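Local structure of hypothetical conserved protein (Geobacillus kaustophilus, 2QYH) at residues A46-E51 / L126-P131; E213-V218 / E229-V234; E27-L32 / V37-A42. The protein is of unknown function but probably acts as a magnesium-dependent phosphatase of the haloacid dehalogenase-like (HAD) superfamily. All coordinates share one frame; numbering follows the deposited sequence.

Contact 1 of 3, residues A46-E51 / L126-P131; sequences APFMFE and LKFAHP
Phe48 and Met49 on one side and Leu126 and Phe128 on the other illustrate how two loops can meet through side chains alone while their backbones stay well apart. The two phenyl rings stand nearly perpendicular, their planes about 82° apart. CE2 of Phe128 arrives at the edge of the Phe48 ring, close to its plane, 4.3 Å from CE2 of Phe48. Beside it the selenomethionine Met49 slants across the far end of the Phe128 ring, where its CG lies 3.7 Å from Phe128 CZ. Its SE sits 5.4 Å from the centroid of that ring, 38° off the normal, an oblique Met-aromatic contact. A bend at the last torsion of Met49 (chi3 64°) swings the methyl aside, so that CE comes within 4.3 Å of Leu126 CG. Phe128 is backed by Met123 of helix 117-124, and Lys55 of the second subunit makes a cation-pi contact with Phe48. The loop after strand 38-42 of the core thus touches the part of the chain that carries the separate antiparallel sheet, as core and cap do in HAD enzymes. Aromatic, aliphatic and selenium surfaces make this junction, and it relies on van der Waals contact rather than on directional bonds.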
loop_
_atom_site.group_PDB
_atom_site.type_symbol
_atom_site.label_atom_id
_atom_site.label_comp_id
_atom_site.label_asym_id
_atom_site.label_seq_id
_atom_site.Cartn_x
_atom_site.Cartn_y
_atom_site.Cartn_z
ATOM N N ALA D 46 -1.222 -7.515 9.192
ATOM C CA ALA D 46 -1.593 -6.360 9.996
ATOM C C ALA D 46 -2.325 -5.404 9.060
ATOM O O ALA D 46 -2.039 -5.354 7.868
ATOM C CB ALA D 46 -0.348 -5.689 10.539
ATOM N N PRO D 47 -3.285 -4.639 9.583
ATOM C CA PRO D 47 -4.006 -3.707 8.713
ATOM C C PRO D 47 -3.088 -2.892 7.786
ATOM O O PRO D 47 -3.313 -2.833 6.575
ATOM C CB PRO D 47 -4.757 -2.833 9.706
ATOM C CG PRO D 47 -5.102 -3.817 10.798
ATOM C CD PRO D 47 -3.814 -4.612 10.958
ATOM N N PHE D 48 -2.047 -2.287 8.351
ATOM C CA PHE D 48 -1.128 -1.470 7.569
ATOM C C PHE D 48 -0.330 -2.229 6.521
ATOM O O PHE D 48 0.383 -1.620 5.725
ATOM C CB PHE D 48 -0.156 -0.708 8.484
ATOM C CG PHE D 48 0.782 -1.589 9.263
ATOM C CD1 PHE D 48 0.477 -1.980 10.564
ATOM C CD2 PHE D 48 1.978 -2.028 8.697
ATOM C CE1 PHE D 48 1.351 -2.799 11.292
ATOM C CE2 PHE D 48 2.858 -2.849 9.416
ATOM C CZ PHE D 48 2.543 -3.234 10.713
HETATM N N MSE D 49 -0.444 -3.551 6.506
HETATM C CA MSE D 49 0.294 -4.355 5.538
HETATM C C MSE D 49 -0.485 -4.641 4.264
HETATM O O MSE D 49 0.007 -5.350 3.383
HETATM C CB MSE D 49 0.736 -5.673 6.170
HETATM C CG MSE D 49 2.020 -5.576 6.971
HETATM SE SE MSE D 49 2.421 -7.204 7.940
HETATM C CE MSE D 49 2.668 -8.433 6.460
ATOM N N PHE D 50 -1.700 -4.110 4.165
ATOM C CA PHE D 50 -2.502 -4.325 2.963
ATOM C C PHE D 50 -3.533 -3.222 2.752
ATOM O O PHE D 50 -4.625 -3.448 2.221
ATOM C CB PHE D 50 -3.171 -5.716 2.983
ATOM C CG PHE D 50 -4.242 -5.886 4.029
ATOM C CD1 PHE D 50 -5.591 -5.821 3.677
ATOM C CD2 PHE D 50 -3.906 -6.178 5.353
ATOM C CE1 PHE D 50 -6.593 -6.053 4.622
ATOM C CE2 PHE D 50 -4.901 -6.413 6.313
ATOM C CZ PHE D 50 -6.252 -6.351 5.942
ATOM N N GLU D 51 -3.160 -2.017 3.167
ATOM C CA GLU D 51 -4.027 -0.860 3.022
ATOM C C GLU D 51 -4.097 -0.425 1.557
ATOM O O GLU D 51 -5.140 0.028 1.090
ATOM C CB GLU D 51 -3.501 0.289 3.871
ATOM C CG GLU D 51 -4.442 1.461 3.968
ATOM C CD GLU D 51 -3.827 2.615 4.721
ATOM O OE1 GLU D 51 -3.228 2.380 5.796
ATOM O OE2 GLU D 51 -3.946 3.760 4.242
ATOM N N LEU D 126 9.274 -9.760 3.621
ATOM C CA LEU D 126 7.891 -9.292 3.664
ATOM C C LEU D 126 7.883 -7.930 2.971
ATOM O O LEU D 126 6.845 -7.264 2.872
ATOM C CB LEU D 126 7.438 -9.136 5.115
ATOM C CG LEU D 126 6.562 -10.220 5.750
ATOM C CD1 LEU D 126 6.884 -11.582 5.174
ATOM C CD2 LEU D 126 6.767 -10.197 7.256
ATOM N N LYS D 127 9.068 -7.545 2.490
ATOM C CA LYS D 127 9.316 -6.283 1.801
ATOM C C LYS D 127 9.212 -5.093 2.741
ATOM O O LYS D 127 8.761 -4.014 2.356
ATOM C CB LYS D 127 8.368 -6.107 0.608
ATOM C CG LYS D 127 8.599 -7.111 -0.511
ATOM C CD LYS D 127 10.071 -7.150 -0.917
ATOM C CE LYS D 127 10.325 -8.148 -2.035
ATOM N NZ LYS D 127 9.621 -7.767 -3.292
ATOM N N PHE D 128 9.646 -5.305 3.978
ATOM C CA PHE D 128 9.640 -4.256 4.985
ATOM C C PHE D 128 11.019 -3.941 5.535
ATOM O O PHE D 128 11.906 -4.805 5.595
ATOM C CB PHE D 128 8.706 -4.623 6.136
ATOM C CG PHE D 128 7.292 -4.225 5.905
ATOM C CD1 PHE D 128 6.412 -5.084 5.262
ATOM C CD2 PHE D 128 6.841 -2.976 6.323
ATOM C CE1 PHE D 128 5.094 -4.710 5.035
ATOM C CE2 PHE D 128 5.525 -2.589 6.100
ATOM C CZ PHE D 128 4.649 -3.458 5.454
ATOM N N ALA D 129 11.202 -2.691 5.921
ATOM C CA ALA D 129 12.458 -2.264 6.486
ATOM C C ALA D 129 12.435 -2.641 7.966
ATOM O O ALA D 129 11.375 -2.969 8.511
ATOM C CB ALA D 129 12.594 -0.749 6.310
ATOM N N HIS D 130 13.598 -2.636 8.602
ATOM C CA HIS D 130 13.672 -2.977 10.014
ATOM C C HIS D 130 12.760 -2.016 10.792
ATOM O O HIS D 130 12.849 -0.790 10.657
ATOM C CB HIS D 130 15.135 -2.913 10.484
ATOM C CG HIS D 130 15.381 -3.562 11.812
ATOM N ND1 HIS D 130 14.845 -3.075 12.985
ATOM C CD2 HIS D 130 16.140 -4.629 12.160
ATOM C CE1 HIS D 130 15.266 -3.812 13.998
ATOM N NE2 HIS D 130 16.053 -4.762 13.522
ATOM N N PRO D 131 11.831 -2.570 11.591
ATOM C CA PRO D 131 10.949 -1.680 12.339
ATOM C C PRO D 131 11.695 -0.748 13.289
ATOM O O PRO D 131 12.808 -1.054 13.736
ATOM C CB PRO D 131 10.026 -2.659 13.068
ATOM C CG PRO D 131 9.892 -3.772 12.068
ATOM C CD PRO D 131 11.373 -3.964 11.732
#

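Contact 2 of 3, residues E213-V218 / E229-V234; sequences EMLSFV and EEVKRV
Val231 turns its CG1 opposite its own backbone N (chi1 177°), and Leu215 extends its side chain until CD2 lies anti to CA; these two torsions bring Leu215 CD2 and Val231 CG1 together, while Val234 offers CG2, the branch set between its backbone N and carbonyl carbon. The setting is the Rossmann-like core of the HAD fold, in which helices 212-217 and 229-234 are successive connections between the parallel strands 202-206, 220-223 and 237-238. As neighbouring crossover helices commonly do, they run almost alike: the short segments differ by 15° in direction, and their axes approach to 9.1 Å.

Leu215 reaches across with two parts of its side chain. Its CD2 slants past Val231 and meets CG1 of that residue at 3.6 Å, and the same methyl also lies 3.8 Å from the carbonyl O of Val231. Nearer its root, Leu215 CB is 3.9 Å from CG2 of Val234. One residue further on, CB of Ser216 comes 4.0 Å from CB of Val234, the pair whose CA atoms are nearest across the helices. Val234 is therefore held against both residues, with Ile212 of the first helix touching it as well.

The seam grades from buried Leu215 and Val231 to exposed Ser216. Around it, Met214 on the first helix and Val218 just after it pack on strand 202-206. On the second helix an intrahelical salt bridge joins Arg233 to Glu230, one helical turn earlier. The guanidinium takes the carboxylate side-on: NE of Arg233 lies 3.1 Å from OE1 of Glu230, tilted from the guanidinium plane, while NH2 of Arg233 donates nearly straight (165°) and in plane to the syn lone pair of Glu230 OE2, also at 3.1 Å.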
loop_
_atom_site.group_PDB
_atom_site.type_symbol
_atom_site.label_atom_id
_atom_site.label_comp_id
_atom_site.label_asym_id
_atom_site.label_seq_id
_atom_site.Cartn_x
_atom_site.Cartn_y
_atom_site.Cartn_z
ATOM N N GLU D 213 -8.973 -23.778 6.967
ATOM C CA GLU D 213 -9.971 -23.658 8.022
ATOM C C GLU D 213 -11.093 -22.725 7.580
ATOM O O GLU D 213 -12.273 -23.036 7.736
ATOM C CB GLU D 213 -9.336 -23.139 9.311
ATOM C CG GLU D 213 -10.331 -22.971 10.442
ATOM C CD GLU D 213 -9.767 -22.170 11.593
ATOM O OE1 GLU D 213 -9.048 -21.176 11.323
ATOM O OE2 GLU D 213 -10.054 -22.525 12.759
HETATM N N MSE D 214 -10.714 -21.581 7.022
HETATM C CA MSE D 214 -11.681 -20.601 6.542
HETATM C C MSE D 214 -12.635 -21.218 5.527
HETATM O O MSE D 214 -13.860 -21.116 5.656
HETATM C CB MSE D 214 -10.957 -19.417 5.903
HETATM C CG MSE D 214 -11.840 -18.584 5.003
HETATM SE SE MSE D 214 -10.930 -17.048 4.315
HETATM C CE MSE D 214 -10.096 -17.803 2.743
ATOM N N LEU D 215 -12.054 -21.866 4.523
ATOM C CA LEU D 215 -12.811 -22.506 3.453
ATOM C C LEU D 215 -13.792 -23.582 3.912
ATOM O O LEU D 215 -14.902 -23.684 3.390
ATOM C CB LEU D 215 -11.840 -23.100 2.433
ATOM C CG LEU D 215 -11.913 -22.514 1.030
ATOM C CD1 LEU D 215 -11.767 -21.011 1.097
ATOM C CD2 LEU D 215 -10.827 -23.118 0.173
ATOM N N SER D 216 -13.395 -24.389 4.886
ATOM C CA SER D 216 -14.284 -25.441 5.356
ATOM C C SER D 216 -15.333 -24.889 6.310
ATOM O O SER D 216 -16.409 -25.465 6.463
ATOM C CB SER D 216 -13.487 -26.532 6.056
ATOM O OG SER D 216 -12.863 -25.998 7.203
ATOM N N PHE D 217 -15.025 -23.764 6.944
ATOM C CA PHE D 217 -15.958 -23.174 7.887
ATOM C C PHE D 217 -17.139 -22.439 7.278
ATOM O O PHE D 217 -18.260 -22.578 7.749
ATOM C CB PHE D 217 -15.240 -22.223 8.840
ATOM C CG PHE D 217 -16.176 -21.419 9.678
ATOM C CD1 PHE D 217 -16.393 -20.073 9.403
ATOM C CD2 PHE D 217 -16.890 -22.023 10.715
ATOM C CE1 PHE D 217 -17.310 -19.332 10.143
ATOM C CE2 PHE D 217 -17.811 -21.295 11.465
ATOM C CZ PHE D 217 -18.022 -19.942 11.177
ATOM N N VAL D 218 -16.890 -21.649 6.242
ATOM C CA VAL D 218 -17.959 -20.885 5.620
ATOM C C VAL D 218 -18.959 -21.735 4.856
ATOM O O VAL D 218 -18.703 -22.890 4.549
ATOM C CB VAL D 218 -17.392 -19.800 4.684
ATOM C CG1 VAL D 218 -16.453 -18.899 5.474
ATOM C CG2 VAL D 218 -16.678 -20.434 3.496
ATOM N N GLU D 229 -3.956 -29.140 -3.339
ATOM C CA GLU D 229 -5.073 -30.069 -3.336
ATOM C C GLU D 229 -5.758 -30.219 -1.996
ATOM O O GLU D 229 -6.944 -30.559 -1.956
ATOM C CB GLU D 229 -4.650 -31.433 -3.866
ATOM C CG GLU D 229 -4.255 -31.386 -5.326
ATOM C CD GLU D 229 -3.868 -32.735 -5.856
ATOM O OE1 GLU D 229 -3.160 -33.478 -5.141
ATOM O OE2 GLU D 229 -4.272 -33.043 -6.998
ATOM N N GLU D 230 -5.042 -29.965 -0.899
ATOM C CA GLU D 230 -5.664 -30.063 0.430
ATOM C C GLU D 230 -6.639 -28.899 0.647
ATOM O O GLU D 230 -7.527 -28.960 1.507
ATOM C CB GLU D 230 -4.604 -30.060 1.531
ATOM C CG GLU D 230 -3.828 -31.362 1.686
ATOM C CD GLU D 230 -4.718 -32.562 2.006
ATOM O OE1 GLU D 230 -5.824 -32.376 2.555
ATOM O OE2 GLU D 230 -4.297 -33.704 1.718
ATOM N N VAL D 231 -6.455 -27.845 -0.148
ATOM C CA VAL D 231 -7.296 -26.661 -0.110
ATOM C C VAL D 231 -8.534 -26.945 -0.959
ATOM O O VAL D 231 -9.657 -26.608 -0.576
ATOM C CB VAL D 231 -6.555 -25.436 -0.695
ATOM C CG1 VAL D 231 -7.473 -24.221 -0.705
ATOM C CG2 VAL D 231 -5.279 -25.158 0.107
ATOM N N LYS D 232 -8.315 -27.572 -2.111
ATOM C CA LYS D 232 -9.400 -27.921 -3.015
ATOM C C LYS D 232 -10.293 -28.983 -2.387
ATOM O O LYS D 232 -11.491 -29.037 -2.659
ATOM C CB LYS D 232 -8.851 -28.466 -4.332
ATOM C CG LYS D 232 -7.929 -27.531 -5.070
ATOM C CD LYS D 232 -7.807 -27.943 -6.527
ATOM C CE LYS D 232 -6.956 -26.962 -7.327
ATOM N NZ LYS D 232 -6.992 -27.278 -8.783
ATOM N N ARG D 233 -9.710 -29.834 -1.550
ATOM C CA ARG D 233 -10.481 -30.895 -0.922
ATOM C C ARG D 233 -11.638 -30.344 -0.101
ATOM O O ARG D 233 -12.760 -30.851 -0.179
ATOM C CB ARG D 233 -9.594 -31.757 -0.016
ATOM C CG ARG D 233 -10.326 -32.955 0.565
ATOM C CD ARG D 233 -9.786 -33.330 1.923
ATOM N NE ARG D 233 -8.422 -33.841 1.856
ATOM C CZ ARG D 233 -8.098 -35.109 2.076
ATOM N NH1 ARG D 233 -9.047 -35.985 2.376
ATOM N NH2 ARG D 233 -6.831 -35.501 2.004
ATOM N N VAL D 234 -11.361 -29.305 0.684
ATOM C CA VAL D 234 -12.376 -28.704 1.536
ATOM C C VAL D 234 -13.238 -27.678 0.835
ATOM O O VAL D 234 -14.228 -27.224 1.403
ATOM C CB VAL D 234 -11.757 -28.023 2.780
ATOM C CG1 VAL D 234 -11.002 -29.048 3.606
ATOM C CG2 VAL D 234 -10.841 -26.871 2.354
#

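Contact 3 of 3, residues E27-L32 / V37-A42; sequences EAVRRL and VYVAIA
Val39 is the bump of this contact, and the flank of helix 23-34 between Val29 and Leu32 is the hollow that takes it. The two methyls of Val39 divide the work. CG2 settles along the Leu32 side chain, 3.8 Å from Leu32 CB and 3.9 Å from Leu32 CD1, with the two side chains crossing at about a right angle. CG1, set opposite the backbone N (chi1 177°), faces the other way along the helix and meets Val29 CG1 at 4.2 Å. Two residues back, Val37 packs beside the Leu32 carbonyl, its CB 3.5 Å from Leu32 O, and the backbone N of Val37 donates to Leu32 O at 3.0 Å. That bond, bent to 152° at the hydrogen, ties the helix at Leu32 to Val37. Leu251 of helix 246-253 packs on Leu32 too, while Tyr38 points away from the helix and meets Phe72 edge-to-face. Alternate strand residues thus serve opposite faces of the sheet, and strand 38-42 bonds to strand 5-8 alongside it. Helix 23-34 lying over two adjacent parallel strands is the beta-alpha-beta unit from which the Rossmann-like core of HAD proteins is built.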
loop_
_atom_site.group_PDB
_atom_site.type_symbol
_atom_site.label_atom_id
_atom_site.label_comp_id
_atom_site.label_asym_id
_atom_site.label_seq_id
_atom_site.Cartn_x
_atom_site.Cartn_y
_atom_site.Cartn_z
ATOM N N GLU D 27 -13.836 -5.558 -11.294
ATOM C CA GLU D 27 -15.225 -5.576 -11.762
ATOM C C GLU D 27 -16.044 -6.431 -10.798
ATOM O O GLU D 27 -17.141 -6.046 -10.384
ATOM C CB GLU D 27 -15.333 -6.200 -13.152
ATOM C CG GLU D 27 -15.962 -5.325 -14.234
ATOM C CD GLU D 27 -17.186 -4.537 -13.783
ATOM O OE1 GLU D 27 -17.011 -3.443 -13.202
ATOM O OE2 GLU D 27 -18.322 -5.003 -14.015
ATOM N N ALA D 28 -15.502 -7.603 -10.466
ATOM C CA ALA D 28 -16.158 -8.526 -9.560
ATOM C C ALA D 28 -16.596 -7.814 -8.277
ATOM O O ALA D 28 -17.782 -7.812 -7.934
ATOM C CB ALA D 28 -15.211 -9.679 -9.227
ATOM N N VAL D 29 -15.633 -7.207 -7.579
ATOM C CA VAL D 29 -15.914 -6.505 -6.334
ATOM C C VAL D 29 -16.942 -5.393 -6.542
ATOM O O VAL D 29 -17.852 -5.214 -5.727
ATOM C CB VAL D 29 -14.625 -5.911 -5.716
ATOM C CG1 VAL D 29 -14.973 -5.019 -4.550
ATOM C CG2 VAL D 29 -13.703 -7.039 -5.238
ATOM N N ARG D 30 -16.804 -4.655 -7.635
ATOM C CA ARG D 30 -17.742 -3.584 -7.933
ATOM C C ARG D 30 -19.161 -4.144 -8.010
ATOM O O ARG D 30 -20.065 -3.641 -7.351
ATOM C CB ARG D 30 -17.375 -2.913 -9.256
ATOM C CG ARG D 30 -18.477 -2.062 -9.829
ATOM C CD ARG D 30 -18.125 -1.540 -11.205
ATOM N NE ARG D 30 -19.292 -0.944 -11.846
ATOM C CZ ARG D 30 -20.199 -1.619 -12.541
ATOM N NH1 ARG D 30 -21.227 -0.977 -13.074
ATOM N NH2 ARG D 30 -20.068 -2.926 -12.729
ATOM N N ARG D 31 -19.339 -5.195 -8.808
ATOM C CA ARG D 31 -20.636 -5.837 -8.984
ATOM C C ARG D 31 -21.205 -6.346 -7.665
ATOM O O ARG D 31 -22.394 -6.167 -7.398
ATOM C CB ARG D 31 -20.530 -6.995 -9.987
ATOM C CG ARG D 31 -20.324 -6.568 -11.438
ATOM C CD ARG D 31 -21.531 -5.802 -11.941
ATOM N NE ARG D 31 -22.744 -6.610 -11.842
ATOM C CZ ARG D 31 -23.091 -7.555 -12.713
ATOM N NH1 ARG D 31 -22.320 -7.813 -13.764
ATOM N NH2 ARG D 31 -24.203 -8.253 -12.522
ATOM N N LEU D 32 -20.369 -6.979 -6.839
ATOM C CA LEU D 32 -20.843 -7.482 -5.552
ATOM C C LEU D 32 -21.386 -6.358 -4.667
ATOM O O LEU D 32 -22.491 -6.461 -4.129
ATOM C CB LEU D 32 -19.725 -8.210 -4.813
ATOM C CG LEU D 32 -19.289 -9.577 -5.345
ATOM C CD1 LEU D 32 -18.219 -10.147 -4.437
ATOM C CD2 LEU D 32 -20.482 -10.522 -5.399
ATOM N N VAL D 37 -23.932 -7.071 -1.555
ATOM C CA VAL D 37 -23.170 -8.165 -0.960
ATOM C C VAL D 37 -21.925 -7.575 -0.299
ATOM O O VAL D 37 -21.223 -6.769 -0.899
ATOM C CB VAL D 37 -22.751 -9.215 -2.029
ATOM C CG1 VAL D 37 -21.903 -10.317 -1.397
ATOM C CG2 VAL D 37 -23.979 -9.823 -2.658
ATOM N N TYR D 38 -21.670 -7.953 0.946
ATOM C CA TYR D 38 -20.510 -7.447 1.654
ATOM C C TYR D 38 -19.227 -8.093 1.144
ATOM O O TYR D 38 -19.183 -9.297 0.882
ATOM C CB TYR D 38 -20.648 -7.695 3.157
ATOM C CG TYR D 38 -21.695 -6.832 3.826
ATOM C CD1 TYR D 38 -21.840 -5.485 3.477
ATOM C CD2 TYR D 38 -22.534 -7.353 4.818
ATOM C CE1 TYR D 38 -22.799 -4.676 4.103
ATOM C CE2 TYR D 38 -23.491 -6.554 5.449
ATOM C CZ TYR D 38 -23.618 -5.215 5.083
ATOM O OH TYR D 38 -24.554 -4.421 5.694
ATOM N N VAL D 39 -18.187 -7.280 0.997
ATOM C CA VAL D 39 -16.896 -7.754 0.532
ATOM C C VAL D 39 -15.859 -7.459 1.598
ATOM O O VAL D 39 -15.708 -6.316 2.042
ATOM C CB VAL D 39 -16.481 -7.050 -0.762
ATOM C CG1 VAL D 39 -15.094 -7.509 -1.186
ATOM C CG2 VAL D 39 -17.494 -7.349 -1.847
ATOM N N ALA D 40 -15.138 -8.486 2.014
ATOM C CA ALA D 40 -14.132 -8.296 3.043
ATOM C C ALA D 40 -12.918 -9.179 2.811
ATOM O O ALA D 40 -13.000 -10.230 2.165
ATOM C CB ALA D 40 -14.733 -8.588 4.419
ATOM N N ILE D 41 -11.786 -8.728 3.338
ATOM C CA ILE D 41 -10.544 -9.466 3.230
ATOM C C ILE D 41 -10.317 -10.198 4.550
ATOM O O ILE D 41 -10.641 -9.673 5.607
ATOM C CB ILE D 41 -9.365 -8.506 2.981
ATOM C CG1 ILE D 41 -9.425 -7.983 1.544
ATOM C CG2 ILE D 41 -8.038 -9.205 3.290
ATOM C CD1 ILE D 41 -8.359 -6.929 1.208
ATOM N N ALA D 42 -9.792 -11.415 4.492
ATOM C CA ALA D 42 -9.495 -12.172 5.709
ATOM C C ALA D 42 -8.034 -12.556 5.574
ATOM O O ALA D 42 -7.664 -13.277 4.648
ATOM C CB ALA D 42 -10.359 -13.413 5.808
#

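How the contacts relate
Along the chain contact 3 comes first, then contact 1 and finally contact 2, each closing before the next opens. Contacts 2 and 3 belong to the core with the mixed sheet, their centres 20 Å apart; they touch where Met214 packs on Ala42 at the end of strand 38-42. Contact 1, whose centre is 23 Å from that of contact 3, follows this strand outward: its Phe50 packs on Ile41, while its other segment lies in the part bearing the antiparallel sheet. Contacts 1 and 2 sit 27 Å apart between centres, on opposite sides of the chain's centre. Strand 38-42 thus connects the core's helix packing with the core-to-cap junction.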